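Local coordinates for putative vitamin-B12 independent methionine synthase family protein (Listeria monocytogenes, PDB 1YPX) that probably acts as a zinc-dependent, cobalamin-independent methyltransferase that makes methionine from homocysteine and a methylated folate, at residues W191-C195 with P255-L260; R289-I294 with S326-L330. One frame throughout, in Å; residues are numbered along the deposited sequence.

Contact 1. Residues W191-C195 with P255-L260; sequences WSYLC and PVAETL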
loop_
_atom_site.group_PDB
_atom_site.type_symbol
_atom_site.label_atom_id
_atom_site.label_comp_id
_atom_site.label_asym_id
_atom_site.label_seq_id
_atom_site.Cartn_x
_atom_site.Cartn_y
_atom_site.Cartn_z
ATOM N N TRP A 191 -2.872 -8.031 -9.502
ATOM C CA TRP A 191 -4.107 -8.799 -9.529
ATOM C C TRP A 191 -5.154 -8.180 -10.447
ATOM O O TRP A 191 -5.954 -8.895 -11.040
ATOM C CB TRP A 191 -4.679 -8.935 -8.117
ATOM C CG TRP A 191 -3.697 -9.480 -7.120
ATOM C CD1 TRP A 191 -2.720 -8.790 -6.479
ATOM C CD2 TRP A 191 -3.598 -10.837 -6.665
ATOM N NE1 TRP A 191 -2.015 -9.627 -5.647
ATOM C CE2 TRP A 191 -2.534 -10.889 -5.741
ATOM C CE3 TRP A 191 -4.307 -12.011 -6.948
ATOM C CZ2 TRP A 191 -2.158 -12.072 -5.095
ATOM C CZ3 TRP A 191 -3.935 -13.181 -6.309
ATOM C CH2 TRP A 191 -2.869 -13.203 -5.389
ATOM N N SER A 192 -5.154 -6.857 -10.568
ATOM C CA SER A 192 -6.132 -6.190 -11.424
ATOM C C SER A 192 -6.010 -6.672 -12.868
ATOM O O SER A 192 -7.011 -6.802 -13.573
ATOM C CB SER A 192 -5.957 -4.666 -11.369
ATOM O OG SER A 192 -4.755 -4.239 -11.985
ATOM N N TYR A 193 -4.785 -6.950 -13.300
ATOM C CA TYR A 193 -4.554 -7.412 -14.662
ATOM C C TYR A 193 -5.349 -8.659 -15.020
ATOM O O TYR A 193 -6.001 -8.706 -16.063
ATOM C CB TYR A 193 -3.068 -7.670 -14.891
ATOM C CG TYR A 193 -2.251 -6.406 -14.985
ATOM C CD1 TYR A 193 -1.838 -5.730 -13.835
ATOM C CD2 TYR A 193 -1.891 -5.882 -16.228
ATOM C CE1 TYR A 193 -1.081 -4.563 -13.920
ATOM C CE2 TYR A 193 -1.137 -4.717 -16.326
ATOM C CZ TYR A 193 -0.733 -4.065 -15.168
ATOM O OH TYR A 193 0.037 -2.929 -15.263
ATOM N N LEU A 194 -5.288 -9.675 -14.166
ATOM C CA LEU A 194 -6.026 -10.906 -14.417
ATOM C C LEU A 194 -7.456 -10.816 -13.883
ATOM O O LEU A 194 -7.948 -11.748 -13.245
ATOM C CB LEU A 194 -5.308 -12.106 -13.785
ATOM C CG LEU A 194 -4.959 -12.095 -12.291
ATOM C CD1 LEU A 194 -4.615 -13.503 -11.835
ATOM C CD2 LEU A 194 -3.796 -11.159 -12.034
ATOM N N CYS A 195 -8.117 -9.690 -14.153
ATOM C CA CYS A 195 -9.494 -9.464 -13.704
ATOM C C CYS A 195 -10.504 -9.421 -14.850
ATOM O O CYS A 195 -11.702 -9.615 -14.633
ATOM C CB CYS A 195 -9.594 -8.150 -12.918
ATOM S SG CYS A 195 -8.903 -8.167 -11.247
ATOM N N PRO A 255 -12.925 -12.814 -9.813
ATOM C CA PRO A 255 -11.943 -13.894 -9.944
ATOM C C PRO A 255 -10.946 -13.930 -8.788
ATOM O O PRO A 255 -10.958 -14.856 -7.967
ATOM C CB PRO A 255 -11.273 -13.592 -11.284
ATOM C CG PRO A 255 -11.423 -12.102 -11.417
ATOM C CD PRO A 255 -12.829 -11.877 -10.948
ATOM N N VAL A 256 -10.089 -12.914 -8.731
ATOM C CA VAL A 256 -9.081 -12.806 -7.686
ATOM C C VAL A 256 -9.709 -12.380 -6.377
ATOM O O VAL A 256 -9.263 -11.431 -5.747
ATOM C CB VAL A 256 -7.988 -11.789 -8.071
ATOM C CG1 VAL A 256 -7.253 -12.276 -9.312
ATOM C CG2 VAL A 256 -8.607 -10.421 -8.324
ATOM N N ALA A 257 -10.747 -13.097 -5.969
ATOM C CA ALA A 257 -11.443 -12.781 -4.736
ATOM C C ALA A 257 -11.475 -13.992 -3.823
ATOM O O ALA A 257 -11.688 -13.867 -2.616
ATOM C CB ALA A 257 -12.852 -12.326 -5.042
ATOM N N GLU A 258 -11.262 -15.168 -4.407
ATOM C CA GLU A 258 -11.272 -16.420 -3.652
ATOM C C GLU A 258 -9.981 -16.595 -2.865
ATOM O O GLU A 258 -10.003 -16.759 -1.644
ATOM C CB GLU A 258 -11.447 -17.597 -4.610
ATOM C CG GLU A 258 -12.568 -17.403 -5.621
ATOM C CD GLU A 258 -13.944 -17.309 -4.976
ATOM O OE1 GLU A 258 -14.165 -16.369 -4.177
ATOM O OE2 GLU A 258 -14.802 -18.174 -5.276
ATOM N N THR A 259 -8.859 -16.551 -3.579
ATOM C CA THR A 259 -7.538 -16.713 -2.974
ATOM C C THR A 259 -7.092 -15.456 -2.221
ATOM O O THR A 259 -6.254 -15.525 -1.322
ATOM C CB THR A 259 -6.475 -17.051 -4.052
ATOM O OG1 THR A 259 -5.995 -15.841 -4.652
ATOM C CG2 THR A 259 -7.086 -17.932 -5.145
ATOM N N LEU A 260 -7.660 -14.313 -2.602
ATOM C CA LEU A 260 -7.335 -13.039 -1.977
ATOM C C LEU A 260 -7.940 -12.872 -0.587
ATOM O O LEU A 260 -7.249 -12.504 0.361
ATOM C CB LEU A 260 -7.787 -11.874 -2.864
ATOM C CG LEU A 260 -6.691 -11.121 -3.631
ATOM C CD1 LEU A 260 -7.277 -9.891 -4.301
ATOM C CD2 LEU A 260 -5.592 -10.705 -2.671
#
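In this TIM-barrel-like fold, two connections that leave the C-terminal ends of neighbouring parallel strands, 183-188 and 233-238, pack together. W191-C195 follows the first strand, while P255-L260 belongs to the connection from strand 233-238 to strand 268-272. No hydrogen bond joins the two segments; the contact is mostly apolar and buries 315 Å² over both sides. The indole of W191 is the meeting point. V256 meets its edge, CG1 lying 3.8 Å from W191 CE3, and L260 sits over one ring face, its CG 4.2 Å from the same CE3. Q214 of helix 213-224 and residues M236 and I238 of strand 233-238 also touch the indole, so it fills a space bounded by several elements, and its NE1 makes a weak hydrogen bond to D188. V256 is the centre of an inverse gamma turn, with A257 N bonded to P255 O at 2.7 Å; this tight bend precedes helix 258-261, whose N-cap position is A257. From the bend the two methyls of V256 reach different partners: CG1 lies 3.8 Å from L194 CG, and CG2 lies 3.7 Å from C195 SG.

Contact 2. Residues R289-I294 with S326-L330; sequences RPDLKI and SQLRL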
loop_
_atom_site.group_PDB
_atom_site.type_symbol
_atom_site.label_atom_id
_atom_site.label_comp_id
_atom_site.label_asym_id
_atom_site.label_seq_id
_atom_site.Cartn_x
_atom_site.Cartn_y
_atom_site.Cartn_z
ATOM N N ARG A 289 -12.786 -15.000 7.976
ATOM C CA ARG A 289 -11.945 -14.642 9.112
ATOM C C ARG A 289 -12.500 -13.395 9.788
ATOM O O ARG A 289 -12.621 -12.340 9.169
ATOM C CB ARG A 289 -10.522 -14.379 8.635
ATOM C CG ARG A 289 -9.783 -15.610 8.142
ATOM C CD ARG A 289 -8.555 -15.191 7.344
ATOM N NE ARG A 289 -7.879 -14.056 7.962
ATOM C CZ ARG A 289 -6.901 -13.359 7.393
ATOM N NH1 ARG A 289 -6.349 -12.337 8.041
ATOM N NH2 ARG A 289 -6.472 -13.683 6.180
ATOM N N PRO A 290 -12.844 -13.499 11.074
ATOM C CA PRO A 290 -13.392 -12.356 11.809
ATOM C C PRO A 290 -12.374 -11.256 12.104
ATOM O O PRO A 290 -12.714 -10.227 12.700
ATOM C CB PRO A 290 -13.954 -12.998 13.076
ATOM C CG PRO A 290 -13.029 -14.146 13.308
ATOM C CD PRO A 290 -12.820 -14.711 11.911
ATOM N N ASP A 291 -11.133 -11.472 11.679
ATOM C CA ASP A 291 -10.070 -10.493 11.899
ATOM C C ASP A 291 -9.565 -9.909 10.586
ATOM O O ASP A 291 -8.647 -9.096 10.590
ATOM C CB ASP A 291 -8.892 -11.127 12.638
ATOM C CG ASP A 291 -8.049 -12.005 11.738
ATOM O OD1 ASP A 291 -8.431 -13.173 11.507
ATOM O OD2 ASP A 291 -7.005 -11.520 11.248
ATOM N N LEU A 292 -10.147 -10.337 9.467
ATOM C CA LEU A 292 -9.738 -9.816 8.169
ATOM C C LEU A 292 -10.587 -8.604 7.797
ATOM O O LEU A 292 -11.643 -8.734 7.163
ATOM C CB LEU A 292 -9.874 -10.878 7.081
ATOM C CG LEU A 292 -9.650 -10.340 5.660
ATOM C CD1 LEU A 292 -8.232 -9.809 5.553
ATOM C CD2 LEU A 292 -9.902 -11.423 4.623
ATOM N N LYS A 293 -10.124 -7.424 8.192
ATOM C CA LYS A 293 -10.851 -6.195 7.908
ATOM C C LYS A 293 -10.553 -5.699 6.504
ATOM O O LYS A 293 -9.402 -5.691 6.078
ATOM C CB LYS A 293 -10.500 -5.128 8.948
ATOM C CG LYS A 293 -9.009 -4.953 9.182
ATOM C CD LYS A 293 -8.715 -4.293 10.529
ATOM C CE LYS A 293 -9.004 -5.223 11.711
ATOM N NZ LYS A 293 -8.144 -6.437 11.726
ATOM N N ILE A 294 -11.597 -5.308 5.775
ATOM C CA ILE A 294 -11.410 -4.818 4.411
ATOM C C ILE A 294 -11.838 -3.351 4.286
ATOM O O ILE A 294 -12.991 -2.984 4.513
ATOM C CB ILE A 294 -12.191 -5.686 3.356
ATOM C CG1 ILE A 294 -13.667 -5.367 3.394
ATOM C CG2 ILE A 294 -11.988 -7.174 3.597
ATOM C CD1 ILE A 294 -14.061 -4.508 2.245
ATOM N N SER A 326 -18.515 -4.419 11.901
ATOM C CA SER A 326 -17.469 -4.432 12.921
ATOM C C SER A 326 -16.072 -4.557 12.306
ATOM O O SER A 326 -15.080 -4.106 12.885
ATOM C CB SER A 326 -17.696 -5.598 13.897
ATOM O OG SER A 326 -17.725 -6.842 13.208
ATOM N N GLN A 327 -16.000 -5.166 11.128
ATOM C CA GLN A 327 -14.721 -5.351 10.474
ATOM C C GLN A 327 -14.608 -4.695 9.112
ATOM O O GLN A 327 -13.992 -5.243 8.210
ATOM C CB GLN A 327 -14.396 -6.846 10.370
ATOM C CG GLN A 327 -15.582 -7.719 9.984
ATOM C CD GLN A 327 -15.221 -9.188 9.910
ATOM O OE1 GLN A 327 -14.372 -9.587 9.113
ATOM N NE2 GLN A 327 -15.862 -9.999 10.742
ATOM N N LEU A 328 -15.197 -3.518 8.956
ATOM C CA LEU A 328 -15.100 -2.814 7.687
ATOM C C LEU A 328 -14.512 -1.430 7.948
ATOM O O LEU A 328 -14.688 -0.849 9.028
ATOM C CB LEU A 328 -16.480 -2.715 7.008
ATOM C CG LEU A 328 -17.148 -4.017 6.519
ATOM C CD1 LEU A 328 -18.497 -3.719 5.868
ATOM C CD2 LEU A 328 -16.239 -4.718 5.520
ATOM N N ARG A 329 -13.780 -0.923 6.963
ATOM C CA ARG A 329 -13.148 0.390 7.066
ATOM C C ARG A 329 -13.438 1.205 5.818
ATOM O O ARG A 329 -13.829 0.658 4.800
ATOM C CB ARG A 329 -11.631 0.254 7.255
ATOM C CG ARG A 329 -11.169 0.014 8.702
ATOM C CD ARG A 329 -11.749 -1.239 9.285
ATOM N NE ARG A 329 -11.316 -1.479 10.661
ATOM C CZ ARG A 329 -12.054 -2.110 11.571
ATOM N NH1 ARG A 329 -13.261 -2.557 11.270
ATOM N NH2 ARG A 329 -11.581 -2.316 12.783
ATOM N N LEU A 330 -13.240 2.510 5.922
ATOM C CA LEU A 330 -13.490 3.439 4.844
ATOM C C LEU A 330 -12.200 4.164 4.468
ATOM O O LEU A 330 -11.254 4.230 5.258
ATOM C CB LEU A 330 -14.528 4.446 5.313
ATOM C CG LEU A 330 -14.952 5.533 4.330
ATOM C CD1 LEU A 330 -15.609 4.891 3.136
ATOM C CD2 LEU A 330 -15.903 6.508 5.025
#
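A beta-alpha-beta crossover, the repeating unit of TIM-barrel-like folds, returns its second strand parallel to its first, and this contact is where strands 293-299 and 328-332 start side by side after helix 310-322 has bridged them. I294 pairs with L328, CA to CA 5.3 Å, in parallel register: R329 N donates to I294 O at 3.3 Å, and I294 N makes a weak bond to Q327 O at 3.4 Å. On the face shared by I294 and L328, the p setting of I294 chi1 and the m, t conformer of L328 bring I294 CG1 and L328 CD2 to 3.4 Å, a tight apolar contact, short for two carbons.

The longer side chains differ in how they fold. Q327, with chi1 p and chi2 t, stretches its amide alongside the type I turn R289-L292, which is closed by L292 N to R289 O at 3.2 Å. Within that turn R289 NH1 and D291 OD2 form a salt bridge at 3.4 Å whose hydrogen bond is weak, and the same NH1 is also bonded to the carbonyl of I266. K293 takes p at chi1, chi3 and chi4, curling back until NZ is 2.9 Å from D291 O; its CD thereby lies over one face of the R329 guanidinium, 3.8 Å from NE. R329, m at chi1 and p at chi2, folds back toward the residues preceding it: while NE bonds the carbonyl of P6, NH1 reaches both L328 O at 3.2 Å and S326 O at 2.9 Å.

In the fold
The contacts lie beside different strands of one parallel sheet: contact 1 beyond the C-terminal ends of two of them, contact 2 where two others begin. Contact 1 joins two connections, each with helical residues, without hydrogen bonds, whereas contact 2 pairs backbones. Their centres are 19 Å apart and their nearest atoms about 5 Å. Strand 268-272 lies between the strands they adjoin, and its L271 touches I294. A phosphate ion, probably from the crystallisation liquor, lies about 6 Å from the I294 side chain. Strand 233-238, which W191 and L260 touch through M236 and I238, contributes H237; C239 and C334 join it around what may be an empty metal site, consistent with the family's expected zinc binding.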